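Local coordinates for uncharacterized protein (Bacteroides ovatus, PDB 4IRT) that is of unknown function but, as a putative neuraminidase with BNR-type repeats, is built as a beta-propeller and may act on sialic acid-containing glycans, at residues D33-S38 with K379-V384; G118-N123 with W163-D168; P127-L132 with L137-R142; M153-L158 with F215-T220. All blocks are in the same frame, centred on the assembly; numbering follows the deposited sequence. Where two conformers were deposited one is given.

Interaction 1. Residues D33-S38 with K379-V384; sequences DEQYIS and KLHLFV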
# COMPACT_ATOMS: atom_id res chain seq x y z
N ASP A 33 -17.86 -2.75 13.28
CA ASP A 33 -17.03 -3.13 14.42
C ASP A 33 -16.30 -4.46 14.25
O ASP A 33 -15.87 -5.06 15.23
CB ASP A 33 -17.84 -3.07 15.73
CG ASP A 33 -18.81 -4.23 15.90
OD1 ASP A 33 -19.08 -5.00 14.95
OD2 ASP A 33 -19.29 -4.39 17.05
N GLU A 34 -16.15 -4.92 13.00
CA GLU A 34 -15.44 -6.18 12.72
C GLU A 34 -14.19 -5.87 11.94
O GLU A 34 -14.20 -5.01 11.08
CB GLU A 34 -16.32 -7.11 11.90
CG GLU A 34 -17.47 -7.58 12.77
CD GLU A 34 -18.50 -8.44 12.08
OE1 GLU A 34 -18.61 -8.45 10.84
OE2 GLU A 34 -19.24 -9.11 12.82
N GLN A 35 -13.12 -6.57 12.24
CA GLN A 35 -11.88 -6.40 11.50
C GLN A 35 -11.53 -7.71 10.81
O GLN A 35 -11.65 -8.79 11.41
CB GLN A 35 -10.78 -6.01 12.47
CG GLN A 35 -9.44 -5.74 11.85
CD GLN A 35 -8.45 -5.33 12.91
OE1 GLN A 35 -8.09 -6.12 13.79
NE2 GLN A 35 -8.02 -4.10 12.85
N TYR A 36 -11.09 -7.58 9.58
CA TYR A 36 -10.78 -8.68 8.70
C TYR A 36 -9.31 -8.66 8.37
O TYR A 36 -8.71 -7.59 8.26
CB TYR A 36 -11.56 -8.55 7.38
CG TYR A 36 -13.04 -8.68 7.54
CD1 TYR A 36 -13.84 -7.59 7.92
CD2 TYR A 36 -13.67 -9.91 7.31
CE1 TYR A 36 -15.21 -7.73 8.09
CE2 TYR A 36 -15.03 -10.04 7.45
CZ TYR A 36 -15.79 -8.96 7.83
OH TYR A 36 -17.15 -9.12 7.98
N ILE A 37 -8.75 -9.85 8.19
CA ILE A 37 -7.33 -9.99 7.91
C ILE A 37 -7.16 -11.10 6.88
O ILE A 37 -8.05 -11.96 6.72
CB ILE A 37 -6.55 -10.32 9.21
CG1 ILE A 37 -5.04 -10.06 9.03
CG2 ILE A 37 -6.83 -11.74 9.69
CD1 ILE A 37 -4.29 -10.16 10.35
N SER A 38 -6.04 -11.09 6.17
CA SER A 38 -5.75 -12.14 5.21
C SER A 38 -4.25 -12.36 5.18
O SER A 38 -3.48 -11.42 5.34
CB SER A 38 -6.26 -11.77 3.79
OG SER A 38 -5.71 -10.56 3.29
N LYS A 379 -7.92 5.00 15.03
CA LYS A 379 -7.06 3.98 15.65
C LYS A 379 -6.13 3.44 14.58
O LYS A 379 -6.55 3.30 13.42
CB LYS A 379 -7.89 2.84 16.21
CG LYS A 379 -8.69 3.24 17.44
CD LYS A 379 -9.64 2.13 17.84
CE LYS A 379 -10.24 2.39 19.20
NZ LYS A 379 -10.96 1.19 19.71
N LEU A 380 -4.87 3.20 14.97
CA LEU A 380 -3.85 2.67 14.06
C LEU A 380 -3.53 1.24 14.44
O LEU A 380 -2.90 0.99 15.50
CB LEU A 380 -2.56 3.51 14.11
CG LEU A 380 -1.40 3.12 13.20
CD1 LEU A 380 -1.86 3.15 11.75
CD2 LEU A 380 -0.22 4.06 13.42
N HIS A 381 -3.96 0.33 13.59
CA HIS A 381 -3.70 -1.09 13.75
C HIS A 381 -2.83 -1.51 12.59
O HIS A 381 -3.13 -1.19 11.43
CB HIS A 381 -5.00 -1.89 13.75
CG HIS A 381 -5.80 -1.74 15.01
ND1 HIS A 381 -6.85 -2.58 15.31
CD2 HIS A 381 -5.73 -0.85 16.04
CE1 HIS A 381 -7.39 -2.23 16.46
NE2 HIS A 381 -6.73 -1.18 16.93
N LEU A 382 -1.74 -2.18 12.94
CA LEU A 382 -0.76 -2.66 11.98
C LEU A 382 -0.75 -4.18 11.90
O LEU A 382 -0.83 -4.89 12.93
CB LEU A 382 0.64 -2.18 12.39
CG LEU A 382 0.89 -0.68 12.50
CD1 LEU A 382 2.24 -0.37 13.14
CD2 LEU A 382 0.85 -0.09 11.10
N PHE A 383 -0.58 -4.68 10.67
CA PHE A 383 -0.27 -6.07 10.38
C PHE A 383 1.21 -6.29 10.67
O PHE A 383 2.08 -5.74 9.98
CB PHE A 383 -0.58 -6.39 8.90
CG PHE A 383 -0.46 -7.87 8.52
CD1 PHE A 383 0.79 -8.50 8.45
CD2 PHE A 383 -1.58 -8.64 8.23
CE1 PHE A 383 0.92 -9.86 8.11
CE2 PHE A 383 -1.46 -9.97 7.87
CZ PHE A 383 -0.22 -10.61 7.82
N VAL A 384 1.52 -7.11 11.67
CA VAL A 384 2.90 -7.29 12.12
C VAL A 384 3.24 -8.79 12.12
O VAL A 384 2.55 -9.58 12.74
CB VAL A 384 3.09 -6.69 13.51
CG1 VAL A 384 4.47 -7.02 14.08
CG2 VAL A 384 2.92 -5.18 13.44
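Gln35 and His381 supply the polar link in this contact, while Ile37, Ser38 and Phe383 make up the rest. The two segments run roughly alongside each other, with strand axes 22° apart in direction but 10.0 Å apart at closest. They belong to different sheets, strand 34-40 to one blade of the propeller and strand 381-385 to the next, and side chains bridge the gap.

The single hydrogen bond between the two segments runs from Gln35 NE2 to His381 ND1, 3.1 Å long and moderately bent at 152°. With CG anti to the backbone N (chi1 -178°) and the chain straight beyond it, Gln35 brings its amide to the edge of the imidazole. The amide and ring planes are turned well away from each other, and each group meets the other slightly tilted from its plane. The amide also has partners elsewhere: OE1 accepts from Arg51 NH2, and NE2 donates to Asp370 OD2.

The apolar part lies further along. Ile37 CG1 rests 3.8 Å from Phe383 CE2, and Ile37 CD1 is equally close to Phe383 CD2, so the end of the isoleucine chain runs crosswise against the CD2–CE2 part of the phenyl ring. The same part meets backbone: Ser38 O is 3.5 Å from Phe383 CE2. Arg24 ties these two together, bonding Ser38 O and making a cation-pi contact with Phe383.

All five touching residues are buried. The chemistry implies an inter-blade seam in which a buried amide has both its polar atoms satisfied and ND1 serves as an acceptor, beside a small hydrocarbon patch.

Interaction 2. Residues G118-N123 with W163-D168; sequences GVDEGN and WTRVQD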
# COMPACT_ATOMS: atom_id res chain seq x y z
N GLY A 118 -13.26 -9.00 -17.72
CA GLY A 118 -12.83 -10.00 -18.70
C GLY A 118 -11.88 -9.47 -19.77
O GLY A 118 -11.55 -10.19 -20.71
N VAL A 119 -11.45 -8.22 -19.63
CA VAL A 119 -10.56 -7.59 -20.61
C VAL A 119 -9.28 -7.16 -19.95
O VAL A 119 -9.31 -6.53 -18.88
CB VAL A 119 -11.22 -6.34 -21.24
CG1 VAL A 119 -10.33 -5.74 -22.33
CG2 VAL A 119 -12.61 -6.67 -21.79
N ASP A 120 -8.15 -7.46 -20.59
CA ASP A 120 -6.83 -7.08 -20.06
C ASP A 120 -6.59 -7.67 -18.66
O ASP A 120 -6.04 -7.02 -17.81
CB ASP A 120 -6.64 -5.55 -19.96
CG ASP A 120 -7.04 -4.81 -21.22
OD1 ASP A 120 -6.81 -5.33 -22.33
OD2 ASP A 120 -7.58 -3.68 -21.09
N GLU A 121 -7.03 -8.91 -18.43
CA GLU A 121 -6.85 -9.59 -17.14
C GLU A 121 -5.95 -10.82 -17.25
O GLU A 121 -5.99 -11.72 -16.39
CB GLU A 121 -8.24 -9.96 -16.58
CG GLU A 121 -9.02 -8.72 -16.23
CD GLU A 121 -10.48 -8.94 -15.84
OE1 GLU A 121 -10.98 -10.08 -15.81
OE2 GLU A 121 -11.12 -7.92 -15.56
N GLY A 122 -5.10 -10.85 -18.28
CA GLY A 122 -4.19 -11.96 -18.53
C GLY A 122 -2.81 -11.86 -17.90
O GLY A 122 -2.10 -12.86 -17.83
N ASN A 123 -2.43 -10.66 -17.44
CA ASN A 123 -1.05 -10.36 -17.04
C ASN A 123 -1.02 -9.35 -15.92
O ASN A 123 -0.57 -8.21 -16.11
CB ASN A 123 -0.25 -9.79 -18.22
CG ASN A 123 -0.14 -10.77 -19.36
OD1 ASN A 123 0.81 -11.55 -19.42
ND2 ASN A 123 -1.12 -10.77 -20.25
N TRP A 163 -18.28 -4.89 -12.23
CA TRP A 163 -17.09 -4.09 -12.42
C TRP A 163 -17.13 -3.49 -13.80
O TRP A 163 -17.53 -4.17 -14.74
CB TRP A 163 -15.85 -4.97 -12.35
CG TRP A 163 -15.54 -5.45 -10.98
CD1 TRP A 163 -15.91 -6.63 -10.44
CD2 TRP A 163 -14.80 -4.75 -9.98
NE1 TRP A 163 -15.44 -6.72 -9.15
CE2 TRP A 163 -14.76 -5.58 -8.84
CE3 TRP A 163 -14.17 -3.50 -9.94
CZ2 TRP A 163 -14.09 -5.21 -7.65
CZ3 TRP A 163 -13.50 -3.11 -8.77
CH2 TRP A 163 -13.48 -3.96 -7.63
N THR A 164 -16.70 -2.24 -13.90
CA THR A 164 -16.47 -1.61 -15.18
C THR A 164 -15.14 -0.88 -15.20
O THR A 164 -14.63 -0.43 -14.17
CB THR A 164 -17.58 -0.60 -15.52
OG1 THR A 164 -17.70 0.33 -14.44
CG2 THR A 164 -18.90 -1.34 -15.73
N ARG A 165 -14.56 -0.77 -16.39
CA ARG A 165 -13.30 -0.07 -16.55
C ARG A 165 -13.51 1.43 -16.32
O ARG A 165 -14.44 2.02 -16.87
CB ARG A 165 -12.75 -0.33 -17.95
CG ARG A 165 -11.39 0.29 -18.19
CD ARG A 165 -10.27 -0.49 -17.51
NE ARG A 165 -9.81 -1.56 -18.41
CZ ARG A 165 -9.90 -2.87 -18.19
NH1 ARG A 165 -10.47 -3.35 -17.11
NH2 ARG A 165 -9.43 -3.71 -19.09
N VAL A 166 -12.63 2.05 -15.55
CA VAL A 166 -12.62 3.51 -15.35
C VAL A 166 -11.56 4.17 -16.21
O VAL A 166 -11.84 5.13 -16.95
CB VAL A 166 -12.41 3.88 -13.87
CG1 VAL A 166 -12.33 5.40 -13.70
CG2 VAL A 166 -13.55 3.30 -13.04
N GLN A 167 -10.33 3.68 -16.12
CA GLN A 167 -9.30 4.16 -17.04
C GLN A 167 -8.49 3.00 -17.58
O GLN A 167 -8.03 2.14 -16.83
CB GLN A 167 -8.35 5.16 -16.38
CG GLN A 167 -8.97 6.46 -15.88
CD GLN A 167 -9.54 7.37 -16.96
OE1 GLN A 167 -9.26 7.20 -18.14
NE2 GLN A 167 -10.36 8.32 -16.56
N ASP A 168 -8.38 3.00 -18.90
CA ASP A 168 -7.51 2.12 -19.67
C ASP A 168 -6.11 2.69 -19.74
O ASP A 168 -5.14 1.93 -19.69
CB ASP A 168 -8.03 2.02 -21.11
CG ASP A 168 -9.23 1.11 -21.22
OD1 ASP A 168 -9.08 -0.06 -20.83
OD2 ASP A 168 -10.31 1.57 -21.69
O HOH W 1 -9.82 -5.53 -15.53
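Arg165 reaches from its strand to the 118-123 loop and meets Val119 and Asp120 with the edge of its guanidinium. The side chain starts straight, CG anti to the backbone N (chi1 -177°), then bends at chi2 and chi3, and this turns NH2 toward the loop. Val119 O lies in the guanidinium plane, 2.8 Å from Arg165 NH2 in a nearly straight bond. Seen from the carbonyl, however, the donor sits well above the plane.

In the conformer given for Asp120, one of two deposited, OD2 is 2.7 Å from the same Arg165 NH2. The carboxylate and guanidinium planes are 38° apart, and OD2 is approached from above its own plane. Asp168 takes another edge position: its OD1 lies 2.9 Å from Arg165 NE, again met from above the carboxylate. Water 1 links the third nitrogen to the loop, 2.8 Å from Arg165 NH1 and 2.7 Å from Glu121 OE2, and Asn154 OD1 also accepts from NH1.

In this conformer Asp120 OD2 and Asp168 OD1 come within 3.9 Å of each other. The chemistry implies a surface salt-bridge network, less certain in its Asp120 arm than in the Asp168 bridge, in which one arginine probably offsets the mutual repulsion of two acids while tying an irregular loop to the blade's last strand.

Interaction 3. Residues P127-L132 with L137-R142; sequences PEFYPL and LLFVYR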
# COMPACT_ATOMS: atom_id res chain seq x y z
N PRO A 127 -2.30 -6.31 -7.30
CA PRO A 127 -3.69 -5.97 -7.05
C PRO A 127 -3.85 -5.04 -5.83
O PRO A 127 -3.23 -5.30 -4.79
CB PRO A 127 -4.34 -7.33 -6.77
CG PRO A 127 -3.19 -8.15 -6.15
CD PRO A 127 -1.98 -7.71 -6.93
N GLU A 128 -4.65 -3.99 -5.98
CA GLU A 128 -4.96 -3.04 -4.90
C GLU A 128 -6.42 -2.65 -4.94
O GLU A 128 -6.93 -2.33 -6.01
CB GLU A 128 -4.16 -1.73 -5.04
CG GLU A 128 -2.66 -1.82 -5.23
CD GLU A 128 -2.07 -0.52 -5.80
OE1 GLU A 128 -2.60 0.58 -5.57
OE2 GLU A 128 -1.08 -0.57 -6.55
N PHE A 129 -7.07 -2.63 -3.76
CA PHE A 129 -8.44 -2.19 -3.60
C PHE A 129 -8.48 -0.89 -2.79
O PHE A 129 -7.68 -0.70 -1.87
CB PHE A 129 -9.26 -3.22 -2.83
CG PHE A 129 -9.57 -4.48 -3.59
CD1 PHE A 129 -10.60 -4.53 -4.51
CD2 PHE A 129 -8.86 -5.65 -3.34
CE1 PHE A 129 -10.87 -5.69 -5.21
CE2 PHE A 129 -9.14 -6.81 -4.01
CZ PHE A 129 -10.17 -6.83 -4.94
N TYR A 130 -9.47 -0.04 -3.08
CA TYR A 130 -9.76 1.17 -2.32
C TYR A 130 -11.26 1.34 -2.27
O TYR A 130 -11.96 1.13 -3.28
CB TYR A 130 -9.11 2.41 -2.96
CG TYR A 130 -7.64 2.23 -3.21
CD1 TYR A 130 -6.70 2.51 -2.23
CD2 TYR A 130 -7.18 1.71 -4.44
CE1 TYR A 130 -5.35 2.32 -2.44
CE2 TYR A 130 -5.83 1.49 -4.65
CZ TYR A 130 -4.92 1.79 -3.65
OH TYR A 130 -3.60 1.57 -3.85
N PRO A 131 -11.79 1.75 -1.10
CA PRO A 131 -13.21 1.98 -1.00
C PRO A 131 -13.60 3.38 -1.48
O PRO A 131 -12.89 4.34 -1.20
CB PRO A 131 -13.46 1.85 0.50
CG PRO A 131 -12.25 2.46 1.08
CD PRO A 131 -11.10 2.08 0.15
N LEU A 132 -14.73 3.49 -2.16
CA LEU A 132 -15.23 4.75 -2.69
C LEU A 132 -16.44 5.13 -1.86
O LEU A 132 -17.03 4.29 -1.18
CB LEU A 132 -15.66 4.59 -4.14
CG LEU A 132 -14.53 4.20 -5.11
CD1 LEU A 132 -15.13 4.02 -6.50
CD2 LEU A 132 -13.44 5.27 -5.11
N LEU A 137 -16.40 0.02 -4.89
CA LEU A 137 -14.97 -0.20 -4.73
C LEU A 137 -14.20 0.23 -5.97
O LEU A 137 -14.73 0.23 -7.08
CB LEU A 137 -14.63 -1.66 -4.45
CG LEU A 137 -15.18 -2.28 -3.17
CD1 LEU A 137 -14.66 -3.70 -3.00
CD2 LEU A 137 -14.85 -1.39 -1.98
N LEU A 138 -12.93 0.58 -5.75
CA LEU A 138 -11.95 0.78 -6.82
C LEU A 138 -10.96 -0.37 -6.79
O LEU A 138 -10.58 -0.83 -5.72
CB LEU A 138 -11.19 2.07 -6.58
CG LEU A 138 -10.59 2.72 -7.82
CD1 LEU A 138 -11.66 3.37 -8.68
CD2 LEU A 138 -9.54 3.74 -7.41
N PHE A 139 -10.54 -0.82 -7.97
CA PHE A 139 -9.47 -1.80 -8.08
C PHE A 139 -8.45 -1.26 -9.05
O PHE A 139 -8.79 -0.77 -10.11
CB PHE A 139 -9.99 -3.12 -8.59
CG PHE A 139 -8.95 -4.24 -8.62
CD1 PHE A 139 -8.47 -4.81 -7.44
CD2 PHE A 139 -8.54 -4.78 -9.82
CE1 PHE A 139 -7.59 -5.89 -7.48
CE2 PHE A 139 -7.66 -5.84 -9.87
CZ PHE A 139 -7.19 -6.41 -8.71
N VAL A 140 -7.20 -1.37 -8.66
CA VAL A 140 -6.10 -0.94 -9.50
C VAL A 140 -5.09 -2.07 -9.59
O VAL A 140 -4.85 -2.78 -8.60
CB VAL A 140 -5.41 0.33 -8.99
CG1 VAL A 140 -4.25 0.68 -9.91
CG2 VAL A 140 -6.38 1.49 -8.92
N TYR A 141 -4.51 -2.24 -10.77
CA TYR A 141 -3.44 -3.21 -10.94
C TYR A 141 -2.53 -2.79 -12.09
O TYR A 141 -2.89 -1.89 -12.86
CB TYR A 141 -4.03 -4.62 -11.18
CG TYR A 141 -4.81 -4.83 -12.47
CD1 TYR A 141 -6.13 -4.41 -12.57
CD2 TYR A 141 -4.25 -5.44 -13.59
CE1 TYR A 141 -6.86 -4.59 -13.72
CE2 TYR A 141 -4.98 -5.65 -14.74
CZ TYR A 141 -6.30 -5.22 -14.81
OH TYR A 141 -7.07 -5.40 -15.96
N ARG A 142 -1.38 -3.45 -12.16
CA ARG A 142 -0.45 -3.28 -13.27
C ARG A 142 -0.65 -4.42 -14.26
O ARG A 142 -0.57 -5.61 -13.92
CB ARG A 142 1.03 -3.26 -12.84
CG ARG A 142 1.97 -2.97 -14.01
CD ARG A 142 3.46 -3.10 -13.70
NE ARG A 142 3.93 -4.48 -13.64
CZ ARG A 142 5.13 -4.84 -13.17
NH1 ARG A 142 5.97 -3.91 -12.75
NH2 ARG A 142 5.49 -6.11 -13.13
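Phe129 and Phe139 fill the space on one side of this antiparallel ladder. Phe139 CD1 sits 3.4 Å from Phe129 CE1, pressing over the rim of one face of the Phe129 ring, and the ring planes are 48° apart, an oblique pairing. Phe139, with CG anti to its own N (chi1 -175°), swings back under the neighbouring strand, where its CZ meets Pro127 CB at 3.6 Å. Pro127 and Phe129 thus meet neighbouring parts of the same ring, the proline at CE1 and CZ, the phenylalanine at CD1 and CE1. Replacing Phe129 with an alanine is likely to leave a gap against the Phe139 ring, which could then turn or settle toward it. Further along, Leu137 CD2 lies against Pro131 CA at 3.9 Å, and Trp163, His87 and Ser89 pack around this side.

The opposite side carries Glu128, Tyr130, Leu138 and Val140. Leu138 CB nestles against Tyr130 CB at 4.2 Å, and Leu132, just past the strand, lays its CD1 4.1 Å from Leu138 CD1, filling the end of the row. Trp181, Leu183 and Val185 of the next blade meet this side.

The backbones hold the register through two hydrogen-bonded pairs. Glu128 N and O bond Val140 O and N, and Tyr130 does the same with Leu138; the shortest bond is Leu138 N to Tyr130 O, 2.7 Å. A hairpin of two such strands, packed by a neighbouring blade on each side, is typical of the inner part of a beta-propeller blade.

Interaction 4. Residues M153-L158 with F215-T220; sequences MNRYSL and FDNGVT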
# COMPACT_ATOMS: atom_id res chain seq x y z
N MSE A 153 -7.54 0.61 -14.00
CA MSE A 153 -8.42 1.02 -12.93
C MSE A 153 -9.86 0.68 -13.26
O MSE A 153 -10.40 1.07 -14.32
CB MSE A 153 -8.21 2.51 -12.66
CG MSE A 153 -9.20 3.11 -11.67
SE MSE A 153 -8.93 5.04 -11.41
CE MSE A 153 -7.16 5.03 -10.58
N ASN A 154 -10.47 -0.06 -12.35
CA ASN A 154 -11.85 -0.48 -12.46
C ASN A 154 -12.65 -0.00 -11.26
O ASN A 154 -12.10 0.31 -10.21
CB ASN A 154 -11.92 -2.00 -12.44
CG ASN A 154 -11.24 -2.65 -13.62
OD1 ASN A 154 -11.12 -2.08 -14.70
ND2 ASN A 154 -10.80 -3.89 -13.42
N ARG A 155 -13.97 -0.02 -11.43
CA ARG A 155 -14.90 0.32 -10.37
C ARG A 155 -15.96 -0.76 -10.21
O ARG A 155 -16.49 -1.28 -11.19
CB ARG A 155 -15.60 1.66 -10.63
CG ARG A 155 -16.62 2.06 -9.55
CD ARG A 155 -17.11 3.48 -9.80
NE ARG A 155 -18.24 3.89 -8.96
CZ ARG A 155 -18.86 5.06 -9.09
NH1 ARG A 155 -18.48 5.95 -10.02
NH2 ARG A 155 -19.90 5.35 -8.32
N TYR A 156 -16.28 -1.08 -8.95
CA TYR A 156 -17.32 -2.05 -8.63
C TYR A 156 -18.56 -1.31 -8.18
O TYR A 156 -18.54 -0.61 -7.17
CB TYR A 156 -16.88 -2.96 -7.50
CG TYR A 156 -17.90 -4.03 -7.14
CD1 TYR A 156 -18.12 -5.11 -7.98
CD2 TYR A 156 -18.62 -3.96 -5.95
CE1 TYR A 156 -19.04 -6.11 -7.66
CE2 TYR A 156 -19.54 -4.96 -5.61
CZ TYR A 156 -19.74 -6.02 -6.47
OH TYR A 156 -20.63 -7.00 -6.16
N SER A 157 -19.63 -1.46 -8.95
CA SER A 157 -20.90 -0.81 -8.63
C SER A 157 -21.65 -1.73 -7.69
O SER A 157 -22.00 -2.84 -8.06
CB SER A 157 -21.74 -0.57 -9.88
OG SER A 157 -23.06 -0.17 -9.52
N LEU A 158 -21.89 -1.26 -6.49
CA LEU A 158 -22.60 -2.05 -5.49
C LEU A 158 -24.01 -2.32 -5.98
O LEU A 158 -24.55 -3.41 -5.78
CB LEU A 158 -22.62 -1.29 -4.16
CG LEU A 158 -22.96 -2.08 -2.91
CD1 LEU A 158 -22.01 -3.27 -2.74
CD2 LEU A 158 -22.90 -1.13 -1.72
N PHE A 215 -12.02 13.87 -8.27
CA PHE A 215 -13.20 14.13 -7.43
C PHE A 215 -14.48 13.43 -7.89
O PHE A 215 -15.51 13.55 -7.23
CB PHE A 215 -13.46 15.64 -7.37
CG PHE A 215 -12.30 16.43 -6.83
CD1 PHE A 215 -12.17 16.66 -5.47
CD2 PHE A 215 -11.35 16.93 -7.69
CE1 PHE A 215 -11.11 17.40 -4.97
CE2 PHE A 215 -10.25 17.62 -7.20
CZ PHE A 215 -10.14 17.88 -5.83
N ASP A 216 -14.41 12.70 -9.01
CA ASP A 216 -15.57 12.05 -9.62
C ASP A 216 -15.32 10.56 -9.90
O ASP A 216 -15.66 10.03 -10.97
CB ASP A 216 -15.97 12.80 -10.87
CG ASP A 216 -14.87 12.84 -11.93
OD1 ASP A 216 -13.77 12.23 -11.72
OD2 ASP A 216 -15.11 13.49 -12.96
N ASN A 217 -14.75 9.89 -8.92
CA ASN A 217 -14.48 8.45 -8.95
C ASN A 217 -13.64 7.98 -10.10
O ASN A 217 -13.81 6.86 -10.60
CB ASN A 217 -15.78 7.66 -8.85
CG ASN A 217 -16.38 7.76 -7.46
OD1 ASN A 217 -15.67 7.69 -6.45
ND2 ASN A 217 -17.68 7.94 -7.41
N GLY A 218 -12.68 8.82 -10.49
CA GLY A 218 -11.68 8.44 -11.46
C GLY A 218 -11.91 8.84 -12.91
O GLY A 218 -11.04 8.57 -13.74
N VAL A 219 -13.02 9.49 -13.22
CA VAL A 219 -13.33 9.86 -14.61
C VAL A 219 -12.41 11.00 -15.08
O VAL A 219 -11.79 10.93 -16.17
CB VAL A 219 -14.84 10.23 -14.76
CG1 VAL A 219 -15.17 10.69 -16.19
CG2 VAL A 219 -15.73 9.05 -14.36
N THR A 220 -12.30 12.05 -14.28
CA THR A 220 -11.42 13.18 -14.59
C THR A 220 -10.44 13.44 -13.46
O THR A 220 -10.72 13.13 -12.29
CB THR A 220 -12.19 14.47 -14.89
OG1 THR A 220 -12.93 14.89 -13.73
CG2 THR A 220 -13.16 14.26 -16.06
O HOH W 2 -16.15 5.90 -11.92
O HOH W 3 -19.68 8.67 -9.44
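The turn at 215-220 belongs to an Asp box, the S-x-D-x-G-x-T-W signature of BNR repeats, running here from Ser214 to Trp221, and its Asn217 and Gly218 meet Arg155 and Met153 on strand 151-157 of the preceding blade. The turn from Asp216 to Val219 is type I', and its aspartate holds it closed: OD1 takes the amide of Thr220 on its syn lone pair, Thr220 N to Asp216 OD1 being 3.0 Å, while Thr220 OG1 donates to Asp216 OD2. Ser214 OG and Trp221 NE1 bond Gly218 N and O.

Across the blades, Arg155 stretches out fully, CG anti to the backbone N (chi1 179°), and lays one face of its guanidinium against Asn217. Asn217 ND2 stands off that face, 3.4 Å from Arg155 NH1, with the two planes at 61°. Both atoms are donors, so this is packing, and the CB of Asn217 is just as near NH1. Water mediates the polar link: water 2 spans Arg155 NH1 and Asn217 O, and water 3 accepts from both NH1 and ND2. The other side of the charge is taken up by Asp136, bound at NE. A leucine in place of Arg155 would probably leave Asp136 without its ionic mate and break both water bridges to Asn217.

Met153, present as selenomethionine, meets the glycine of the box. A CB on Gly218 would lie very close to the selenium, and at the glycine's phi of 97° it would also press on the carbonyl O of Asn217; as built, Met153 SE sits 4.4 Å from Gly218 CA.

In the fold
Interaction 3 lies deep in the propeller and interaction 1 is buried too, whereas interaction 2 sits on the surface and interaction 4 is partly buried. Interactions 2, 3 and 4 share one four-stranded blade: 3 pairs its first two strands, 4 leaves from the third and 2 from the last. They touch, through Asp120 O with Tyr141 OH, Asn154 OD1 with Arg165 NH1, and Leu132 with Asn217. Interaction 1 stands apart, about 18 Å from interaction 3 between centres, and joins the blade closed by both chain ends to the blade that follows it. Chemistry follows depth: backbone bonds and packed rings inside, an amide–imidazole bond between blades, and arginines with waters and acids outside.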